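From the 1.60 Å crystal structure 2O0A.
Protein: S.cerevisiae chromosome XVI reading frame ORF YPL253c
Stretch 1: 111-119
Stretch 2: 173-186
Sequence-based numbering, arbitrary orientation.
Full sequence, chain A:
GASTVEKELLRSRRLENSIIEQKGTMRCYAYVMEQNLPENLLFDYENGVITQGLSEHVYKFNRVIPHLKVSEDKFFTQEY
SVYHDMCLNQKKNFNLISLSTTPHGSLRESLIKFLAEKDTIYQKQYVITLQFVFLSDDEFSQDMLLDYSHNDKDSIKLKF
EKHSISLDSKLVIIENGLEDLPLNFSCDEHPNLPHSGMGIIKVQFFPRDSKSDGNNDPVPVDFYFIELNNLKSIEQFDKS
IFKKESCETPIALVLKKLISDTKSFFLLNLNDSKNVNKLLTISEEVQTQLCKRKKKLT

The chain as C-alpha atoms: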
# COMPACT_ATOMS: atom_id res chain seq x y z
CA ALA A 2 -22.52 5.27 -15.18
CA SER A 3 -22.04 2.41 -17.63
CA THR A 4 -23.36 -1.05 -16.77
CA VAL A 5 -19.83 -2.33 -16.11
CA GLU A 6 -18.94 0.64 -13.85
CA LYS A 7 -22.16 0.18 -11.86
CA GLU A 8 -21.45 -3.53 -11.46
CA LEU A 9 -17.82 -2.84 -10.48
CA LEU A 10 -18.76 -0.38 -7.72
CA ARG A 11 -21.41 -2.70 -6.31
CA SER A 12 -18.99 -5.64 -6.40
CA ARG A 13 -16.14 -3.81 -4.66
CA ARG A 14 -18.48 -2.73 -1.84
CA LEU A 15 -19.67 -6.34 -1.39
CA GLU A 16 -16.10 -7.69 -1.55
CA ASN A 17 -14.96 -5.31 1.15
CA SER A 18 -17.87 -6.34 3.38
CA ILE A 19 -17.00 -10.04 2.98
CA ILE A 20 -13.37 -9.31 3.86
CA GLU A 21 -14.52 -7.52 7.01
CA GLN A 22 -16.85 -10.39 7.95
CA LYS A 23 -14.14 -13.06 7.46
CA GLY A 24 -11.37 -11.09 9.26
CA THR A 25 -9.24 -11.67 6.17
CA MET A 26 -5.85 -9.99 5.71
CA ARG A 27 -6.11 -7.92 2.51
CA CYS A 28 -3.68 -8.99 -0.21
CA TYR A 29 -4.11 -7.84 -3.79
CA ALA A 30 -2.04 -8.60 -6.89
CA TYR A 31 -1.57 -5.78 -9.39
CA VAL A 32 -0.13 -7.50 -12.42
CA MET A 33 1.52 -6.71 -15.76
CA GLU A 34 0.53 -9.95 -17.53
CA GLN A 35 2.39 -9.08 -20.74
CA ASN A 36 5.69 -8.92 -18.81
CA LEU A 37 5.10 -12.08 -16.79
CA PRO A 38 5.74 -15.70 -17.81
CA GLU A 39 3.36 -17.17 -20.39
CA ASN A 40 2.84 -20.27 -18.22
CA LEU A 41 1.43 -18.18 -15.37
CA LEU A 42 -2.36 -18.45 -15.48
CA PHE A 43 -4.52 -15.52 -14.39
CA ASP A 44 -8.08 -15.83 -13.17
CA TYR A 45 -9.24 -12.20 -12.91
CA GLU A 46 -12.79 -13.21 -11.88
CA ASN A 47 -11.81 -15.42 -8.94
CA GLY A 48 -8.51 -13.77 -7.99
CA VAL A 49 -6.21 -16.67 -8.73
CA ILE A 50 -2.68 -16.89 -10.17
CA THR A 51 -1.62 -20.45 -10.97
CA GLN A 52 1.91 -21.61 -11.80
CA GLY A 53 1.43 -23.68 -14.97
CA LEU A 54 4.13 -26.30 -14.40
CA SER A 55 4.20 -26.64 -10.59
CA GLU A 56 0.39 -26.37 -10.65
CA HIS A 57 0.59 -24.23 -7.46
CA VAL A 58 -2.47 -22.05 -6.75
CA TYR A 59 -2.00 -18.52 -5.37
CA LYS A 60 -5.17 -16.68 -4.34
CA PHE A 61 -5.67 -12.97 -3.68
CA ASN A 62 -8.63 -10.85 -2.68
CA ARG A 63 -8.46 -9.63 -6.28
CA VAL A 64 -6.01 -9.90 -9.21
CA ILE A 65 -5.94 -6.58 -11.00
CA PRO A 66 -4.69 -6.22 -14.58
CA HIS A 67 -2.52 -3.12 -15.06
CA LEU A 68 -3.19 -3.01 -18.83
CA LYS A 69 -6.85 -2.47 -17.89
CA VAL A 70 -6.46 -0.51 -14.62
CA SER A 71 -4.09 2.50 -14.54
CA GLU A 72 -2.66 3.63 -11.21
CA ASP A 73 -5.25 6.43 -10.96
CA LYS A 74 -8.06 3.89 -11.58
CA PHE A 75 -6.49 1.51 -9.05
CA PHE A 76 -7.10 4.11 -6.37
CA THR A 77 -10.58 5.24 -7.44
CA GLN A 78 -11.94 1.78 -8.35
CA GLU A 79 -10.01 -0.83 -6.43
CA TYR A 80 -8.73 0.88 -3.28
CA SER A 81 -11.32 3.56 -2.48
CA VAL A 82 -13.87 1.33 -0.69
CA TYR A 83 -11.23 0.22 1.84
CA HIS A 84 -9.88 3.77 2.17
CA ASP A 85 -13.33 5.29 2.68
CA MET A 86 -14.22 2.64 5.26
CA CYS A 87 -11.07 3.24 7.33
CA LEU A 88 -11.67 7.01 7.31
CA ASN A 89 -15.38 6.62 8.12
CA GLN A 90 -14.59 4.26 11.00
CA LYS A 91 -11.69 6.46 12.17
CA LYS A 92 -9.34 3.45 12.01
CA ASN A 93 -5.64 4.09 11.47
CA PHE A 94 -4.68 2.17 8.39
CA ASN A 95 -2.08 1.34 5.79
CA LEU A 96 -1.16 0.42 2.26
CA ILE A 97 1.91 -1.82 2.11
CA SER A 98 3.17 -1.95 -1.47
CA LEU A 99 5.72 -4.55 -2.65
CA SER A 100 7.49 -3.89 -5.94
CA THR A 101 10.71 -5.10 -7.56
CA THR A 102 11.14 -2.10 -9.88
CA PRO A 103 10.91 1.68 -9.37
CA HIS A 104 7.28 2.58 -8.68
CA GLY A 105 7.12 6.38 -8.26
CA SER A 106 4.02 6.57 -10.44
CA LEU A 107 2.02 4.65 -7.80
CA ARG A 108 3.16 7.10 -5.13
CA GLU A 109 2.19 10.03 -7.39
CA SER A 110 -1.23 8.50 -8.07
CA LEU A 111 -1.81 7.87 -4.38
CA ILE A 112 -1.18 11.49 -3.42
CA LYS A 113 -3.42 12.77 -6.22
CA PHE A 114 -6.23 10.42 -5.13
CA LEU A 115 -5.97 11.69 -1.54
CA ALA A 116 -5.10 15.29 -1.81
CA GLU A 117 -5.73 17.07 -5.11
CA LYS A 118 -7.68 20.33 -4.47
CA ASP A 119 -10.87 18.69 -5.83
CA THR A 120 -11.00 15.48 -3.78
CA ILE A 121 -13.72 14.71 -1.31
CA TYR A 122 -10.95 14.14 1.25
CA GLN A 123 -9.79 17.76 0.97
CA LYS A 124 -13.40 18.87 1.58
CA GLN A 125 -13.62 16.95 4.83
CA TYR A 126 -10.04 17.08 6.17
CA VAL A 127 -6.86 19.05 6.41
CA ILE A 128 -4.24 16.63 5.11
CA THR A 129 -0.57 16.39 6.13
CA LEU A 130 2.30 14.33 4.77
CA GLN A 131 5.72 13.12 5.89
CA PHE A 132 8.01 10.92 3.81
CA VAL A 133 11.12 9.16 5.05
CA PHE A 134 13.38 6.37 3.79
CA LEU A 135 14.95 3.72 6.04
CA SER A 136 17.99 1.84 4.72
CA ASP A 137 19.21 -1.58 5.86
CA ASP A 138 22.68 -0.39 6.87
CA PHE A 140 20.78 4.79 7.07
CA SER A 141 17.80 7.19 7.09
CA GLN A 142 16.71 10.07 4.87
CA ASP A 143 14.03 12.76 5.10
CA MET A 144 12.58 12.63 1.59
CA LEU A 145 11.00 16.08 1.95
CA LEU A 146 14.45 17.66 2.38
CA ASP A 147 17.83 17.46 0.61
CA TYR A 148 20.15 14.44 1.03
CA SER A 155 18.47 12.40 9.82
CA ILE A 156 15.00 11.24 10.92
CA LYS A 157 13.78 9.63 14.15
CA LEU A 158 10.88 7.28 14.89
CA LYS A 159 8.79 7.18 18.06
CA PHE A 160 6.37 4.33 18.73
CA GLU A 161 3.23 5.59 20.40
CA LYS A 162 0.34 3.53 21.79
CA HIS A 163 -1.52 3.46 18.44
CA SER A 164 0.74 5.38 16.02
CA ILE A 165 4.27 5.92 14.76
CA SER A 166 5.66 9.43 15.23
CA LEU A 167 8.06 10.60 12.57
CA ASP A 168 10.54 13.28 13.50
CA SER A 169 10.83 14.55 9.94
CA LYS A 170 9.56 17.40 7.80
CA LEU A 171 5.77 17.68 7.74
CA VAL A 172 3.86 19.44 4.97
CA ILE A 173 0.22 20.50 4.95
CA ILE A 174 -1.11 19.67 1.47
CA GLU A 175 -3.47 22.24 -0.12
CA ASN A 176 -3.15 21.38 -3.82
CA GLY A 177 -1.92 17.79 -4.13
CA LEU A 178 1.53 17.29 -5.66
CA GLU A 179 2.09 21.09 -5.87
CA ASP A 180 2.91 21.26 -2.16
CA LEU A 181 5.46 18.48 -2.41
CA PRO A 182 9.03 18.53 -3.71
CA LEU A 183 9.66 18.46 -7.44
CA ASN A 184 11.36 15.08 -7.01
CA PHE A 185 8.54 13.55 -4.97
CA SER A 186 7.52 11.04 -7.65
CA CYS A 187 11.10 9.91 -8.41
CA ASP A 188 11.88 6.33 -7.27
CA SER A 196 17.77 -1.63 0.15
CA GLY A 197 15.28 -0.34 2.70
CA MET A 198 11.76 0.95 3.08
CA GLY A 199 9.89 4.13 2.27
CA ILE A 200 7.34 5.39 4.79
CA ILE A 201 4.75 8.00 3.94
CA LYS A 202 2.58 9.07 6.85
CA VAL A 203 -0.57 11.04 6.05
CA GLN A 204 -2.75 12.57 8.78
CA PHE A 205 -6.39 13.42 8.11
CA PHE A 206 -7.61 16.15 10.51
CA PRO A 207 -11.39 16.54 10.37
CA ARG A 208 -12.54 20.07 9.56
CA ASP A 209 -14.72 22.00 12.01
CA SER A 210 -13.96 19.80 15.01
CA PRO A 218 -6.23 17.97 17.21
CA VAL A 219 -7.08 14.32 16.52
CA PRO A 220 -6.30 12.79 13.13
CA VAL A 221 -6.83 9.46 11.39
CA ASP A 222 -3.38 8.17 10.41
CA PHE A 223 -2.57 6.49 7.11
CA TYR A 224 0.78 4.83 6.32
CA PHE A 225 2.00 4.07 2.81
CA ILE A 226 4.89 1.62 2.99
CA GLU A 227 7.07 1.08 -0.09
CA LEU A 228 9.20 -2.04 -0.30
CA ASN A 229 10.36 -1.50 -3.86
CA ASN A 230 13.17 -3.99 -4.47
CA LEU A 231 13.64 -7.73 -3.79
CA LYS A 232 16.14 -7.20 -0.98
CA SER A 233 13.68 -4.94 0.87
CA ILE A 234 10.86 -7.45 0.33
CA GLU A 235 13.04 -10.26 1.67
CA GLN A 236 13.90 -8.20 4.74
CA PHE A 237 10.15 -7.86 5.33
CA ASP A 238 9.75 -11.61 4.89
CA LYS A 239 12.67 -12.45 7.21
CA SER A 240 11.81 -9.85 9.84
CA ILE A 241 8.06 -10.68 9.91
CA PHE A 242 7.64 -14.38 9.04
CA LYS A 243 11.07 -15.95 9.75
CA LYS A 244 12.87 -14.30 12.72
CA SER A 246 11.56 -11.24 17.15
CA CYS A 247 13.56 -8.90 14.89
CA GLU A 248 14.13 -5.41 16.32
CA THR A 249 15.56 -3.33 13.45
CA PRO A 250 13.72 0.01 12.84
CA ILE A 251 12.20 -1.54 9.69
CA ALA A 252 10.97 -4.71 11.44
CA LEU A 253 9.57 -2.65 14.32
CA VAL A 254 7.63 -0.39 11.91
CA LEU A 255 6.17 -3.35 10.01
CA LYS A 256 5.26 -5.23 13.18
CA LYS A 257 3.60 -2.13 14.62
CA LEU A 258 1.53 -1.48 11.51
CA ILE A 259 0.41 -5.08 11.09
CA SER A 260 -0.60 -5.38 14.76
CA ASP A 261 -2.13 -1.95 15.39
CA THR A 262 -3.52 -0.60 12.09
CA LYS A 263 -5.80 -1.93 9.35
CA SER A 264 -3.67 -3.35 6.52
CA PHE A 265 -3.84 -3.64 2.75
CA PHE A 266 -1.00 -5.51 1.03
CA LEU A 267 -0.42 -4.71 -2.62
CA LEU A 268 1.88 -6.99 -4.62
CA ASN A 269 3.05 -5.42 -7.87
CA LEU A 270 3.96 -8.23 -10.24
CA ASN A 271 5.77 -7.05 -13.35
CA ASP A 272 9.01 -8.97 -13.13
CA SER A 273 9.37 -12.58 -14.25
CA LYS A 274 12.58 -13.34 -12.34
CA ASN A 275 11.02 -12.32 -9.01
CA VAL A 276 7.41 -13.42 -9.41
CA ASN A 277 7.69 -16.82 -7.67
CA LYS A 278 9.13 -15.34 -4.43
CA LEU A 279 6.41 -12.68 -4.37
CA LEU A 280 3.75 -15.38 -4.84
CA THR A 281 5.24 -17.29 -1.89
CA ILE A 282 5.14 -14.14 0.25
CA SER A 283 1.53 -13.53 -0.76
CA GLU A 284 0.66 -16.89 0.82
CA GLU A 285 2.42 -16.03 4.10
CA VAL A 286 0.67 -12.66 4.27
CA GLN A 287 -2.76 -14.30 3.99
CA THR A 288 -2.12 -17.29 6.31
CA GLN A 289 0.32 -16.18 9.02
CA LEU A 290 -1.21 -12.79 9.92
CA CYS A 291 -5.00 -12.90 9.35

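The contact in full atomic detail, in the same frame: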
# COMPACT_ATOMS: atom_id res chain seq x y z
N LEU A 111 -1.25 7.93 -5.72
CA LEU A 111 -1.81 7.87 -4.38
C LEU A 111 -2.07 9.27 -3.87
O LEU A 111 -3.16 9.58 -3.39
CB LEU A 111 -0.86 7.14 -3.42
CG LEU A 111 -1.25 7.15 -1.94
CD1 LEU A 111 -2.60 6.47 -1.69
CD2 LEU A 111 -0.16 6.50 -1.13
N ILE A 112 -1.07 10.13 -3.96
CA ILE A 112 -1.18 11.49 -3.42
C ILE A 112 -2.28 12.28 -4.13
O ILE A 112 -3.05 12.99 -3.50
CB ILE A 112 0.16 12.22 -3.51
CG1 ILE A 112 1.04 11.92 -2.29
CG2 ILE A 112 -0.05 13.74 -3.54
CD1 ILE A 112 0.90 10.59 -1.66
N LYS A 113 -2.38 12.10 -5.44
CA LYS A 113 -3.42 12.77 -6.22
C LYS A 113 -4.82 12.31 -5.79
O LYS A 113 -5.73 13.13 -5.64
CB LYS A 113 -3.19 12.53 -7.70
CG LYS A 113 -1.98 13.24 -8.24
CD LYS A 113 -2.05 13.40 -9.73
CE LYS A 113 -1.39 12.26 -10.46
NZ LYS A 113 -1.30 12.57 -11.92
N PHE A 114 -4.98 11.01 -5.59
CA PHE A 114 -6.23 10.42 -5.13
C PHE A 114 -6.66 11.01 -3.77
O PHE A 114 -7.84 11.28 -3.52
CB PHE A 114 -6.08 8.90 -5.05
CG PHE A 114 -7.16 8.23 -4.25
CD1 PHE A 114 -8.44 8.10 -4.79
CD2 PHE A 114 -6.92 7.73 -2.98
CE1 PHE A 114 -9.46 7.51 -4.08
CE2 PHE A 114 -7.93 7.11 -2.24
CZ PHE A 114 -9.23 7.02 -2.79
N LEU A 115 -5.68 11.18 -2.88
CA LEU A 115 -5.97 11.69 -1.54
C LEU A 115 -6.18 13.18 -1.53
O LEU A 115 -7.12 13.66 -0.89
CB LEU A 115 -4.82 11.38 -0.59
CG LEU A 115 -4.55 9.90 -0.37
CD1 LEU A 115 -3.32 9.71 0.52
CD2 LEU A 115 -5.79 9.22 0.22
N ALA A 116 -5.33 13.91 -2.22
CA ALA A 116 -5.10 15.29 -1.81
C ALA A 116 -5.07 16.35 -2.89
O ALA A 116 -4.74 17.50 -2.60
CB ALA A 116 -3.84 15.36 -0.95
N GLU A 117 -5.43 16.02 -4.13
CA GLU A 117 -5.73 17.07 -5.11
C GLU A 117 -6.81 18.00 -4.54
O GLU A 117 -7.66 17.57 -3.77
CB GLU A 117 -6.19 16.49 -6.44
CG GLU A 117 -5.08 15.85 -7.26
CD GLU A 117 -3.85 16.72 -7.38
OE1 GLU A 117 -2.78 16.30 -6.89
OE2 GLU A 117 -3.94 17.82 -7.96
N LYS A 118 -6.76 19.28 -4.95
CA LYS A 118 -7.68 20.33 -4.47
C LYS A 118 -9.16 19.94 -4.59
O LYS A 118 -9.98 20.43 -3.81
CB LYS A 118 -7.42 21.64 -5.22
CG LYS A 118 -7.98 22.90 -4.59
CD LYS A 118 -7.42 24.16 -5.27
CE LYS A 118 -8.05 24.42 -6.64
NZ LYS A 118 -7.49 23.55 -7.71
N ASP A 119 -9.48 19.05 -5.53
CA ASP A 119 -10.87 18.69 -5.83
C ASP A 119 -11.33 17.33 -5.26
O ASP A 119 -12.40 16.82 -5.62
CB ASP A 119 -11.14 18.80 -7.34
CG ASP A 119 -10.34 17.79 -8.17
OD1 ASP A 119 -9.39 17.19 -7.64
OD2 ASP A 119 -10.68 17.60 -9.37
N ILE A 173 1.67 20.46 5.10
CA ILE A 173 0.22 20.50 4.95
C ILE A 173 -0.10 20.65 3.46
O ILE A 173 0.34 21.60 2.82
CB ILE A 173 -0.38 21.64 5.76
CG1 ILE A 173 -0.10 21.40 7.25
CG2 ILE A 173 -1.88 21.72 5.48
CD1 ILE A 173 -0.52 22.53 8.17
N ILE A 174 -0.83 19.68 2.90
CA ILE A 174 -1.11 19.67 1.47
C ILE A 174 -2.41 20.43 1.13
O ILE A 174 -3.47 20.06 1.59
CB ILE A 174 -1.25 18.22 0.93
CG1 ILE A 174 -0.01 17.40 1.28
CG2 ILE A 174 -1.51 18.23 -0.59
CD1 ILE A 174 -0.05 16.00 0.68
N GLU A 175 -2.29 21.48 0.33
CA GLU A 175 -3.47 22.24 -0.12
C GLU A 175 -3.89 21.81 -1.52
O GLU A 175 -5.07 21.59 -1.79
CB GLU A 175 -3.18 23.74 -0.12
CG GLU A 175 -2.60 24.30 1.18
CD GLU A 175 -3.60 24.37 2.32
OE1 GLU A 175 -4.82 24.20 2.07
OE2 GLU A 175 -3.17 24.61 3.47
N ASN A 176 -2.90 21.69 -2.41
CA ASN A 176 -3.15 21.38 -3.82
C ASN A 176 -2.29 20.20 -4.29
O ASN A 176 -1.41 20.35 -5.13
CB ASN A 176 -2.91 22.62 -4.69
CG ASN A 176 -3.71 23.84 -4.23
OD1 ASN A 176 -4.93 23.78 -4.08
ND2 ASN A 176 -3.01 24.94 -3.99
N GLY A 177 -2.55 19.03 -3.71
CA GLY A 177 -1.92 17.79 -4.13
C GLY A 177 -0.41 17.88 -4.29
O GLY A 177 0.28 18.42 -3.41
N LEU A 178 0.09 17.38 -5.41
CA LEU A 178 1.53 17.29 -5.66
C LEU A 178 2.27 18.63 -5.66
O LEU A 178 3.49 18.67 -5.51
CB LEU A 178 1.79 16.54 -6.96
CG LEU A 178 1.44 15.05 -6.98
CD1 LEU A 178 1.38 14.56 -8.42
CD2 LEU A 178 2.47 14.24 -6.20
N GLU A 179 1.53 19.73 -5.80
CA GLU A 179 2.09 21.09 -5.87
C GLU A 179 2.75 21.54 -4.57
O GLU A 179 3.62 22.42 -4.56
CB GLU A 179 0.98 22.08 -6.25
CG GLU A 179 0.45 21.87 -7.67
CD GLU A 179 -0.87 22.57 -7.92
OE1 GLU A 179 -1.05 23.73 -7.49
OE2 GLU A 179 -1.75 21.95 -8.57
N ASP A 180 2.35 20.93 -3.46
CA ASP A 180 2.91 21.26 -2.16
C ASP A 180 4.08 20.37 -1.79
O ASP A 180 4.69 20.53 -0.72
CB ASP A 180 1.82 21.20 -1.10
CG ASP A 180 0.82 22.31 -1.25
OD1 ASP A 180 1.24 23.45 -1.57
OD2 ASP A 180 -0.38 22.06 -1.08
N LEU A 181 4.40 19.43 -2.67
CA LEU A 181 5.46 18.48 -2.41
C LEU A 181 6.66 18.75 -3.31
O LEU A 181 6.52 19.42 -4.34
CB LEU A 181 4.95 17.04 -2.59
CG LEU A 181 3.83 16.67 -1.62
CD1 LEU A 181 3.22 15.33 -2.02
CD2 LEU A 181 4.31 16.64 -0.18
N PRO A 182 7.85 18.23 -2.93
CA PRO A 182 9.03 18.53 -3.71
C PRO A 182 8.91 18.11 -5.17
O PRO A 182 8.16 17.18 -5.52
CB PRO A 182 10.13 17.72 -3.02
CG PRO A 182 9.65 17.59 -1.61
CD PRO A 182 8.18 17.38 -1.77
N LEU A 183 9.64 18.80 -6.03
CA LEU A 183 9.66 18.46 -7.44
C LEU A 183 10.10 17.03 -7.73
O LEU A 183 9.72 16.47 -8.78
CB LEU A 183 10.54 19.46 -8.21
CG LEU A 183 9.97 20.87 -8.28
CD1 LEU A 183 11.10 21.86 -8.56
CD2 LEU A 183 8.85 20.98 -9.30
N ASN A 184 10.87 16.44 -6.83
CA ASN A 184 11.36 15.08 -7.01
C ASN A 184 10.53 14.03 -6.28
O ASN A 184 10.94 12.88 -6.17
CB ASN A 184 12.83 14.95 -6.59
CG ASN A 184 13.02 14.96 -5.08
OD1 ASN A 184 12.11 15.29 -4.32
ND2 ASN A 184 14.22 14.60 -4.65
N PHE A 185 9.36 14.45 -5.79
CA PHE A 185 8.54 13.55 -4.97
C PHE A 185 8.24 12.21 -5.63
O PHE A 185 8.26 11.17 -4.95
CB PHE A 185 7.24 14.24 -4.54
CG PHE A 185 6.33 13.35 -3.75
CD1 PHE A 185 6.54 13.16 -2.38
CD2 PHE A 185 5.23 12.73 -4.36
CE1 PHE A 185 5.67 12.32 -1.65
CE2 PHE A 185 4.37 11.92 -3.63
CZ PHE A 185 4.60 11.71 -2.28
N SER A 186 7.95 12.24 -6.93
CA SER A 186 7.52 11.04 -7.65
C SER A 186 8.67 10.25 -8.29
O SER A 186 8.44 9.31 -9.05
CB SER A 186 6.43 11.38 -8.68
OG SER A 186 5.27 11.91 -8.04
O HOH W 1 -1.43 19.22 -7.99

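Packing of a helix and the loop after it (111-119) against 173-186, which runs from a strand into a 3-10 segment and a turn, a contact that buries 466 Å² in all. The residues covering the most surface are Ile 112 on the helix, Leu 178 in a short 3-10 segment, and Ala 116, one helical turn on from Ile 112. Ile 112 points its CA-CB bond toward the second stretch and meets three apolar side chains: its CG2 lies 3.7 Å from Leu 178 CD2 and 3.9 Å from Leu 181 CD1, while its CG1 lies 3.6 Å from Phe 185 CZ, approaching the ring obliquely. Leu 178 leaves its backbone sideways, but the m,t rotamer brings its end nearer the helix, where CD1 also rests 3.6 Å from CG of Lys 113, so the aliphatic part of the lysine borders the apolar patch. Ala 116 extends the patch, with CB 3.7 Å from Ile 174 CG2.

The two backbones come closest at Glu 117 and Gly 177, whose CA atoms lie 4.0 Å apart. Here Gly 177 N donates a weak hydrogen bond to Ala 116 O (2.9 Å, bent to 127°). Glu 117 starts away from the second stretch, yet its m,m side chain folds back so that OE1 accepts a second weak bond from Leu 178 N (3.4 Å). Glycine suits this spot twice over: its phi is positive, and an ideal CB would sit 1.8 Å from Glu 117 OE1, a clash. The other carboxylate oxygen, OE2 of Glu 117, accepts from water 1 at 2.9 Å; the same water reaches Glu 179 OE2 at 2.8 Å, linking two acids that do not touch directly. Within the second stretch, Asp 180 OD2 holds the backbone before Gly 177, accepting from Glu 175 N (2.4 Å, very short) and Asn 176 N (2.9 Å).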